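Local coordinates for protein RV1873 (PDB 2JEK) that is of unknown function but adopts an all-helical, right-handed superhelical fold as a conserved mycobacterial member of the DUF1810 family, at residues Val14-Pro19 and Met38-Pro43; Gly31-His36 and Pro99-Lys104. All coordinates share one frame; numbering follows the deposited sequence.

Contact 1 of 2, residues Val14-Pro19 and Met38-Pro43; sequences VYAQAP and MWFVFP
Ala-16 sets its methyl over one face of the Phe-40 ring, while Gln-17, the next residue, grips the backbone of that same phenylalanine. The evidence for a CH-pi contact is direct: Ala-16 CB lies 3.6 Å from the ring centroid and only 16° off the ring normal. It sits toward the CG side of the ring, with Ala-16 CB to Phe-40 CG at 3.5 Å, and the far end of the ring runs under the alanine carbonyl, where Phe-40 CE1 comes within 3.4 Å of Ala-16 O. The CB of Phe-40 leads toward 14-19, and its CG, placed between the backbone N and the carbonyl carbon (chi1 52°), lays a ring face beneath the Ala-16 methyl.

The polar half is one bond, Gln-17 NE2 to Phe-40 O, 2.9 Å long and close to straight at 172° at the hydrogen. The acceptor lies almost in the plane of the glutamine amide, and the donor in turn lies in the plane of the carbonyl, so both groups are well aligned. Beyond CG the glutamine chain is straight and runs antiparallel to the phenylalanine side chain, with Gln-17 CG 4.1 Å from Phe-40 CD1.

Further out, Arg-77 hydrogen-bonds Gln-17 OE1; with both ends of the amide engaged, its flip is fixed. Tyr-57 meets the Phe-40 ring edge-to-face and also touches Ala-16. These contacts seat the short, weakly bonded helix 38-41 against helix 11-17, a largely buried helix-to-helix junction within the all-helical DUF1810 fold.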
ATOM      1  N   VAL A  14       0.119  -0.175  13.257  1.00  7.93           N
ATOM      2  CA  VAL A  14       0.518   1.012  14.003  1.00  8.15           C
ATOM      3  C   VAL A  14       1.885   0.798  14.658  1.00  7.97           C
ATOM      4  O   VAL A  14       2.750   1.651  14.561  1.00  8.73           O
ATOM      5  CB  VAL A  14      -0.537   1.402  15.077  1.00  9.16           C
ATOM      6  CG1 VAL A  14      -0.032   2.548  15.955  1.00 10.11           C
ATOM      7  CG2 VAL A  14      -1.869   1.770  14.421  1.00  9.15           C
ATOM      8  N   TYR A  15       2.072  -0.353  15.298  1.00  8.12           N
ATOM      9  CA  TYR A  15       3.309  -0.611  16.012  1.00  8.60           C
ATOM     10  C   TYR A  15       4.487  -0.907  15.092  1.00  8.01           C
ATOM     11  O   TYR A  15       5.614  -0.581  15.431  1.00  8.80           O
ATOM     12  CB  TYR A  15       3.128  -1.738  17.045  1.00  9.73           C
ATOM     13  CG  TYR A  15       2.008  -1.516  18.048  1.00 12.14           C
ATOM     14  CD1 TYR A  15       1.772  -0.263  18.590  1.00 13.91           C
ATOM     15  CD2 TYR A  15       1.207  -2.572  18.455  1.00 14.99           C
ATOM     16  CE1 TYR A  15       0.741  -0.057  19.509  1.00 14.80           C
ATOM     17  CE2 TYR A  15       0.189  -2.387  19.388  1.00 15.28           C
ATOM     18  CZ  TYR A  15      -0.030  -1.130  19.907  1.00 13.69           C
ATOM     19  OH  TYR A  15      -1.035  -0.921  20.816  1.00 17.73           O
ATOM     20  N   ALA A  16       4.231  -1.546  13.949  1.00  7.73           N
ATOM     21  CA  ALA A  16       5.287  -1.769  12.947  1.00  7.82           C
ATOM     22  C   ALA A  16       5.744  -0.443  12.350  1.00  7.90           C
ATOM     23  O   ALA A  16       6.931  -0.230  12.106  1.00  8.61           O
ATOM     24  CB  ALA A  16       4.800  -2.706  11.839  1.00  8.23           C
ATOM     25  N   GLN A  17       4.791   0.450  12.118  1.00  7.56           N
ATOM     26  CA  GLN A  17       5.116   1.752  11.554  1.00  7.44           C
ATOM     27  C   GLN A  17       5.882   2.658  12.512  1.00  9.17           C
ATOM     28  O   GLN A  17       6.700   3.465  12.080  1.00  8.86           O
ATOM     29  CB  GLN A  17       3.854   2.473  11.074  1.00  7.93           C
ATOM     30  CG  GLN A  17       3.219   1.879   9.817  1.00  7.33           C
ATOM     31  CD  GLN A  17       1.969   2.638   9.402  1.00  8.71           C
ATOM     32  OE1 GLN A  17       1.604   3.628  10.023  1.00  9.52           O
ATOM     33  NE2 GLN A  17       1.298   2.159   8.362  1.00  8.15           N
ATOM     34  N   ALA A  18       5.624   2.531  13.809  1.00  9.36           N
ATOM     35  CA  ALA A  18       6.142   3.521  14.763  1.00 10.57           C
ATOM     36  C   ALA A  18       7.643   3.806  14.661  1.00 11.19           C
ATOM     37  O   ALA A  18       8.009   4.970  14.528  1.00 11.85           O
ATOM     38  CB  ALA A  18       5.746   3.189  16.195  1.00 11.43           C
ATOM     39  N   PRO A  19       8.497   2.755  14.694  1.00 11.52           N
ATOM     40  CA  PRO A  19       9.954   3.018  14.676  1.00 11.76           C
ATOM     41  C   PRO A  19      10.493   3.582  13.374  1.00 12.14           C
ATOM     42  O   PRO A  19      11.631   4.089  13.351  1.00 13.24           O
ATOM     43  CB  PRO A  19      10.578   1.630  14.905  1.00 11.98           C
ATOM     44  CG  PRO A  19       9.471   0.782  15.435  1.00 13.44           C
ATOM     45  CD  PRO A  19       8.220   1.310  14.805  1.00 12.14           C
ATOM     46  N   MET A  38       7.961  -2.141   3.353  1.00  7.39           N
ATOM     47  CA  MET A  38       6.860  -2.171   2.395  1.00  7.14           C
ATOM     48  C   MET A  38       5.580  -2.817   2.933  1.00  7.51           C
ATOM     49  O   MET A  38       4.481  -2.306   2.726  1.00  7.63           O
ATOM     50  CB  MET A  38       7.270  -2.846   1.081  1.00  7.37           C
ATOM     51  CG  MET A  38       6.378  -2.474  -0.084  1.00  8.51           C
ATOM     52  SD  MET A  38       6.557  -0.738  -0.525  1.00  8.94           S
ATOM     53  CE  MET A  38       5.439  -0.645  -1.930  1.00  8.91           C
ATOM     54  N   TRP A  39       5.724  -3.954   3.610  1.00  7.81           N
ATOM     55  CA  TRP A  39       4.591  -4.798   3.977  1.00  7.78           C
ATOM     56  C   TRP A  39       3.567  -4.077   4.830  1.00  6.75           C
ATOM     57  O   TRP A  39       2.373  -4.372   4.748  1.00  7.46           O
ATOM     58  CB  TRP A  39       5.031  -6.079   4.701  1.00  8.87           C
ATOM     59  CG  TRP A  39       6.326  -6.659   4.222  1.00  9.81           C
ATOM     60  CD1 TRP A  39       6.501  -7.652   3.287  1.00 13.01           C
ATOM     61  CD2 TRP A  39       7.635  -6.287   4.664  1.00 10.56           C
ATOM     62  NE1 TRP A  39       7.841  -7.902   3.122  1.00 11.21           N
ATOM     63  CE2 TRP A  39       8.557  -7.082   3.951  1.00 12.39           C
ATOM     64  CE3 TRP A  39       8.119  -5.355   5.592  1.00 12.19           C
ATOM     65  CZ2 TRP A  39       9.941  -6.972   4.140  1.00 13.31           C
ATOM     66  CZ3 TRP A  39       9.496  -5.244   5.778  1.00 12.74           C
ATOM     67  CH2 TRP A  39      10.388  -6.051   5.053  1.00 13.46           C
ATOM     68  N   PHE A  40       4.033  -3.139   5.650  1.00  6.68           N
ATOM     69  CA  PHE A  40       3.157  -2.507   6.633  1.00  6.11           C
ATOM     70  C   PHE A  40       2.956  -1.002   6.398  1.00  6.52           C
ATOM     71  O   PHE A  40       2.339  -0.327   7.211  1.00  7.31           O
ATOM     72  CB  PHE A  40       3.608  -2.834   8.070  1.00  6.87           C
ATOM     73  CG  PHE A  40       5.054  -2.551   8.349  1.00  7.96           C
ATOM     74  CD1 PHE A  40       5.499  -1.247   8.571  1.00  8.89           C
ATOM     75  CD2 PHE A  40       5.981  -3.593   8.397  1.00  9.42           C
ATOM     76  CE1 PHE A  40       6.833  -0.983   8.841  1.00  9.56           C
ATOM     77  CE2 PHE A  40       7.323  -3.340   8.684  1.00  9.70           C
ATOM     78  CZ  PHE A  40       7.744  -2.026   8.895  1.00  9.37           C
ATOM     79  N   VAL A  41       3.474  -0.505   5.267  1.00  6.71           N
ATOM     80  CA  VAL A  41       3.244   0.880   4.808  1.00  6.26           C
ATOM     81  C   VAL A  41       2.279   0.899   3.602  1.00  6.52           C
ATOM     82  O   VAL A  41       1.385   1.748   3.541  1.00  6.39           O
ATOM     83  CB  VAL A  41       4.584   1.586   4.456  1.00  7.02           C
ATOM     84  CG1 VAL A  41       4.355   2.946   3.767  1.00  7.77           C
ATOM     85  CG2 VAL A  41       5.416   1.775   5.716  1.00  7.59           C
ATOM     86  N   PHE A  42       2.475  -0.031   2.657  1.00  5.70           N
ATOM     87  CA  PHE A  42       1.578  -0.180   1.521  1.00  5.55           C
ATOM     88  C   PHE A  42       1.060  -1.611   1.553  1.00  6.23           C
ATOM     89  O   PHE A  42       1.534  -2.476   0.808  1.00  6.32           O
ATOM     90  CB  PHE A  42       2.324   0.103   0.207  1.00  5.95           C
ATOM     91  CG  PHE A  42       2.611   1.558  -0.028  1.00  5.97           C
ATOM     92  CD1 PHE A  42       1.579   2.449  -0.326  1.00  6.47           C
ATOM     93  CD2 PHE A  42       3.912   2.034   0.030  1.00  6.37           C
ATOM     94  CE1 PHE A  42       1.843   3.792  -0.570  1.00  7.96           C
ATOM     95  CE2 PHE A  42       4.181   3.389  -0.223  1.00  7.26           C
ATOM     96  CZ  PHE A  42       3.152   4.262  -0.517  1.00  9.04           C
ATOM     97  N   PRO A  43       0.085  -1.875   2.435  1.00  6.48           N
ATOM     98  CA  PRO A  43      -0.312  -3.262   2.625  1.00  6.63           C
ATOM     99  C   PRO A  43      -1.006  -3.869   1.420  1.00  7.27           C
ATOM    100  O   PRO A  43      -1.677  -3.170   0.650  1.00  6.53           O
ATOM    101  CB  PRO A  43      -1.280  -3.188   3.817  1.00  7.73           C
ATOM    102  CG  PRO A  43      -0.927  -1.877   4.503  1.00  7.90           C
ATOM    103  CD  PRO A  43      -0.644  -0.974   3.345  1.00  6.49           C
TER

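Contact 2 of 2, residues Gly31-His36 and Pro99-Lys104; sequences GRKRGH and PPDDLK
Asp-101 and Lys-33 make the whole of the direct contact, a single salt bridge between a helix start and a loop. Along 99-104 the chain first prepares this start: the peptide bond before Pro-100 is cis, and Pro-100 occupies the N-cap position of helix 101-115. In the first turn Pro-100 O accepts from Lys-104 N at 3.2 Å and, more weakly, from Leu-103 N.

Asp-101 follows as the first helical residue. Its CB points toward 31-36, and its CG stands beside its own backbone N, opposite the carbonyl carbon (chi1 -73°), a rotation that brings OD2 to the lysine. The link is Lys-33 NZ to Asp-101 OD2 at 2.7 Å, and the ammonium comes from above the carboxylate plane, 37° out of it. The two side chains cross at about a right angle. Lys-33 CE, next to the ammonium, is 3.4 Å from Asp-101 OD2. The lysine is extended until its last torsion (chi4 -75°), where the bend brings Lys-33 NZ within 2.9 Å of Gly-35 O and nearly in line with that carbonyl. Glu-27 holds the same loop by accepting from the backbone N of Arg-34 and Gly-35, and Trp-37 adds a cation-pi contact to Lys-33.

Beyond Asp-101, the carbonyl of Asp-102 is bound by the hydroxyl of Tyr-130, and the Lys-104 side chain touches Met-38 and Trp-39.

Chemically, the ammonium is shared between a carboxylate and a carbonyl, tying the loop's own shape to its attachment. A negative charge in the first helical turn probably also interacts favourably with the helix dipole, and the partly exposed setting suggests that solvent screens the bridge.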
ATOM      1  N   GLY A  31      11.680  10.829  -2.979  1.00 15.08           N
ATOM      2  CA  GLY A  31      11.462  10.043  -4.187  1.00 14.57           C
ATOM      3  C   GLY A  31      12.208   8.719  -4.327  1.00 14.24           C
ATOM      4  O   GLY A  31      12.377   8.206  -5.439  1.00 14.31           O
ATOM      5  N   ARG A  32      12.655   8.140  -3.214  1.00 14.32           N
ATOM      6  CA  ARG A  32      13.281   6.822  -3.286  1.00 14.42           C
ATOM      7  C   ARG A  32      13.204   6.063  -1.971  1.00 13.29           C
ATOM      8  O   ARG A  32      13.713   6.529  -0.945  1.00 13.89           O
ATOM      9  CB  ARG A  32      14.732   6.928  -3.753  1.00 16.54           C
ATOM     10  CG  ARG A  32      15.438   5.599  -3.900  1.00 20.26           C
ATOM     11  CD  ARG A  32      16.636   5.789  -4.780  1.00 26.96           C
ATOM     12  NE  ARG A  32      17.874   5.427  -4.105  1.00 33.91           N
ATOM     13  CZ  ARG A  32      18.986   6.154  -4.161  1.00 37.04           C
ATOM     14  NH1 ARG A  32      19.007   7.294  -4.846  1.00 37.58           N
ATOM     15  NH2 ARG A  32      20.073   5.749  -3.520  1.00 37.38           N
ATOM     16  N   LYS A  33      12.578   4.894  -2.033  1.00 12.49           N
ATOM     17  CA  LYS A  33      12.502   3.986  -0.898  1.00 11.91           C
ATOM     18  C   LYS A  33      13.863   3.353  -0.606  1.00 12.60           C
ATOM     19  O   LYS A  33      14.550   2.851  -1.515  1.00 13.35           O
ATOM     20  CB  LYS A  33      11.457   2.892  -1.141  1.00 11.72           C
ATOM     21  CG  LYS A  33      11.518   1.737  -0.128  1.00 12.33           C
ATOM     22  CD  LYS A  33      10.335   0.783  -0.281  1.00 12.10           C
ATOM     23  CE  LYS A  33      10.311  -0.270   0.816  1.00 12.73           C
ATOM     24  NZ  LYS A  33      11.340  -1.334   0.608  1.00 14.84           N
ATOM     25  N   ARG A  34      14.235   3.372   0.671  1.00 12.08           N
ATOM     26  CA  ARG A  34      15.502   2.788   1.128  1.00 12.43           C
ATOM     27  C   ARG A  34      15.323   1.736   2.226  1.00 12.66           C
ATOM     28  O   ARG A  34      16.100   0.787   2.310  1.00 14.58           O
ATOM     29  CB  ARG A  34      16.434   3.885   1.642  1.00 12.10           C
ATOM     30  CG  ARG A  34      16.720   5.007   0.662  1.00 12.47           C
ATOM     31  CD  ARG A  34      17.639   6.039   1.292  1.00 17.63           C
ATOM     32  NE  ARG A  34      17.810   7.222   0.452  1.00 19.67           N
ATOM     33  CZ  ARG A  34      18.907   7.514  -0.242  1.00 22.40           C
ATOM     34  NH1 ARG A  34      19.966   6.712  -0.211  1.00 22.79           N
ATOM     35  NH2 ARG A  34      18.948   8.626  -0.964  1.00 23.18           N
ATOM     36  N   GLY A  35      14.322   1.922   3.082  1.00 12.28           N
ATOM     37  CA  GLY A  35      14.151   1.086   4.267  1.00 13.08           C
ATOM     38  C   GLY A  35      13.337  -0.179   4.048  1.00 13.75           C
ATOM     39  O   GLY A  35      12.774  -0.394   2.967  1.00 14.98           O
ATOM     40  N   HIS A  36      13.270  -1.001   5.096  1.00 14.02           N
ATOM     41  CA  HIS A  36      12.607  -2.297   5.061  1.00 15.24           C
ATOM     42  C   HIS A  36      11.232  -2.184   5.684  1.00 14.80           C
ATOM     43  O   HIS A  36      11.040  -2.517   6.864  1.00 16.05           O
ATOM     44  CB  HIS A  36      13.425  -3.328   5.844  1.00 17.30           C
ATOM     45  CG  HIS A  36      14.839  -3.458   5.377  1.00 20.15           C
ATOM     46  ND1 HIS A  36      15.172  -3.686   4.059  1.00 27.42           N
ATOM     47  CD2 HIS A  36      16.008  -3.398   6.056  1.00 26.25           C
ATOM     48  CE1 HIS A  36      16.487  -3.759   3.947  1.00 25.24           C
ATOM     49  NE2 HIS A  36      17.017  -3.591   5.145  1.00 27.57           N
ATOM     50  N   PRO A  99      12.185  -3.291  -7.758  1.00 15.73           N
ATOM     51  CA  PRO A  99      11.512  -4.592  -7.676  1.00 15.81           C
ATOM     52  C   PRO A  99      12.012  -5.370  -6.453  1.00 15.92           C
ATOM     53  O   PRO A  99      13.197  -5.265  -6.110  1.00 16.08           O
ATOM     54  CB  PRO A  99      11.932  -5.289  -8.975  1.00 17.23           C
ATOM     55  CG  PRO A  99      12.175  -4.164  -9.918  1.00 18.11           C
ATOM     56  CD  PRO A  99      12.777  -3.064  -9.091  1.00 16.38           C
ATOM     57  N   PRO A 100      11.129  -6.136  -5.782  1.00 15.03           N
ATOM     58  CA  PRO A 100       9.744  -6.427  -6.145  1.00 14.42           C
ATOM     59  C   PRO A 100       8.737  -5.447  -5.543  1.00 12.93           C
ATOM     60  O   PRO A 100       7.529  -5.697  -5.597  1.00 11.39           O
ATOM     61  CB  PRO A 100       9.546  -7.820  -5.542  1.00 15.51           C
ATOM     62  CG  PRO A 100      10.326  -7.751  -4.260  1.00 17.85           C
ATOM     63  CD  PRO A 100      11.506  -6.827  -4.530  1.00 16.79           C
ATOM     64  N   ASP A 101       9.222  -4.346  -4.976  1.00 10.80           N
ATOM     65  CA  ASP A 101       8.320  -3.412  -4.314  1.00 10.04           C
ATOM     66  C   ASP A 101       7.407  -2.680  -5.284  1.00  9.84           C
ATOM     67  O   ASP A 101       6.347  -2.207  -4.882  1.00  8.91           O
ATOM     68  CB  ASP A 101       9.101  -2.409  -3.470  1.00  9.81           C
ATOM     69  CG  ASP A 101       9.671  -3.026  -2.217  1.00 11.52           C
ATOM     70  OD1 ASP A 101       9.121  -4.037  -1.745  1.00 14.33           O
ATOM     71  OD2 ASP A 101      10.680  -2.497  -1.718  1.00 16.21           O
ATOM     72  N   ASP A 102       7.786  -2.600  -6.552  1.00  8.56           N
ATOM     73  CA  ASP A 102       6.898  -2.008  -7.559  1.00  9.59           C
ATOM     74  C   ASP A 102       5.607  -2.822  -7.687  1.00  9.87           C
ATOM     75  O   ASP A 102       4.494  -2.258  -7.791  1.00  9.64           O
ATOM     76  CB  ASP A 102       7.617  -1.828  -8.909  1.00 10.75           C
ATOM     77  CG  ASP A 102       8.105  -3.140  -9.508  1.00 15.20           C
ATOM     78  OD1 ASP A 102       8.513  -4.050  -8.763  1.00 15.87           O
ATOM     79  OD2 ASP A 102       8.082  -3.262 -10.756  1.00 23.54           O
ATOM     80  N   LEU A 103       5.734  -4.146  -7.636  1.00  9.61           N
ATOM     81  CA  LEU A 103       4.565  -5.010  -7.716  1.00 10.07           C
ATOM     82  C   LEU A 103       3.759  -4.938  -6.426  1.00  9.22           C
ATOM     83  O   LEU A 103       2.521  -4.931  -6.455  1.00  9.14           O
ATOM     84  CB  LEU A 103       4.974  -6.453  -8.008  1.00 12.29           C
ATOM     85  CG  LEU A 103       5.814  -6.680  -9.270  1.00 17.87           C
ATOM     86  CD1 LEU A 103       6.085  -8.168  -9.494  1.00 24.74           C
ATOM     87  CD2 LEU A 103       5.157  -6.057 -10.500  1.00 23.15           C
ATOM     88  N   LYS A 104       4.456  -4.879  -5.292  1.00  8.01           N
ATOM     89  CA  LYS A 104       3.782  -4.720  -4.011  1.00  8.18           C
ATOM     90  C   LYS A 104       2.921  -3.455  -3.994  1.00  7.77           C
ATOM     91  O   LYS A 104       1.777  -3.481  -3.524  1.00  7.53           O
ATOM     92  CB  LYS A 104       4.797  -4.698  -2.868  1.00  9.05           C
ATOM     93  CG  LYS A 104       5.396  -6.063  -2.549  1.00 10.67           C
ATOM     94  CD  LYS A 104       6.220  -6.013  -1.261  1.00 14.74           C
ATOM     95  CE  LYS A 104       6.815  -7.371  -0.901  1.00 16.59           C
ATOM     96  NZ  LYS A 104       5.763  -8.362  -0.568  1.00 18.26           N
TER

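How the contacts relate
Contact 1 is a buried junction and contact 2 a surface one; their centres lie about 13 Å apart, and 31-36 falls between the two segments of contact 1, while 99-104 follows both. The chemistry follows the setting: neutral groups, a methyl, an aromatic ring and an amide, meet in the first, whereas opposite charges meet in the second. No helix is common to both, yet helix 38-41 physically joins them. Its Met-38 packs on the start of helix 101-115, with Met-38 CE 3.5 Å from Asp-101 O and Met-38 CG 3.7 Å from Lys-104 CD. The helix that 14-19 holds from one direction thus also abuts residues of 99-104 and the side chain of Lys-33.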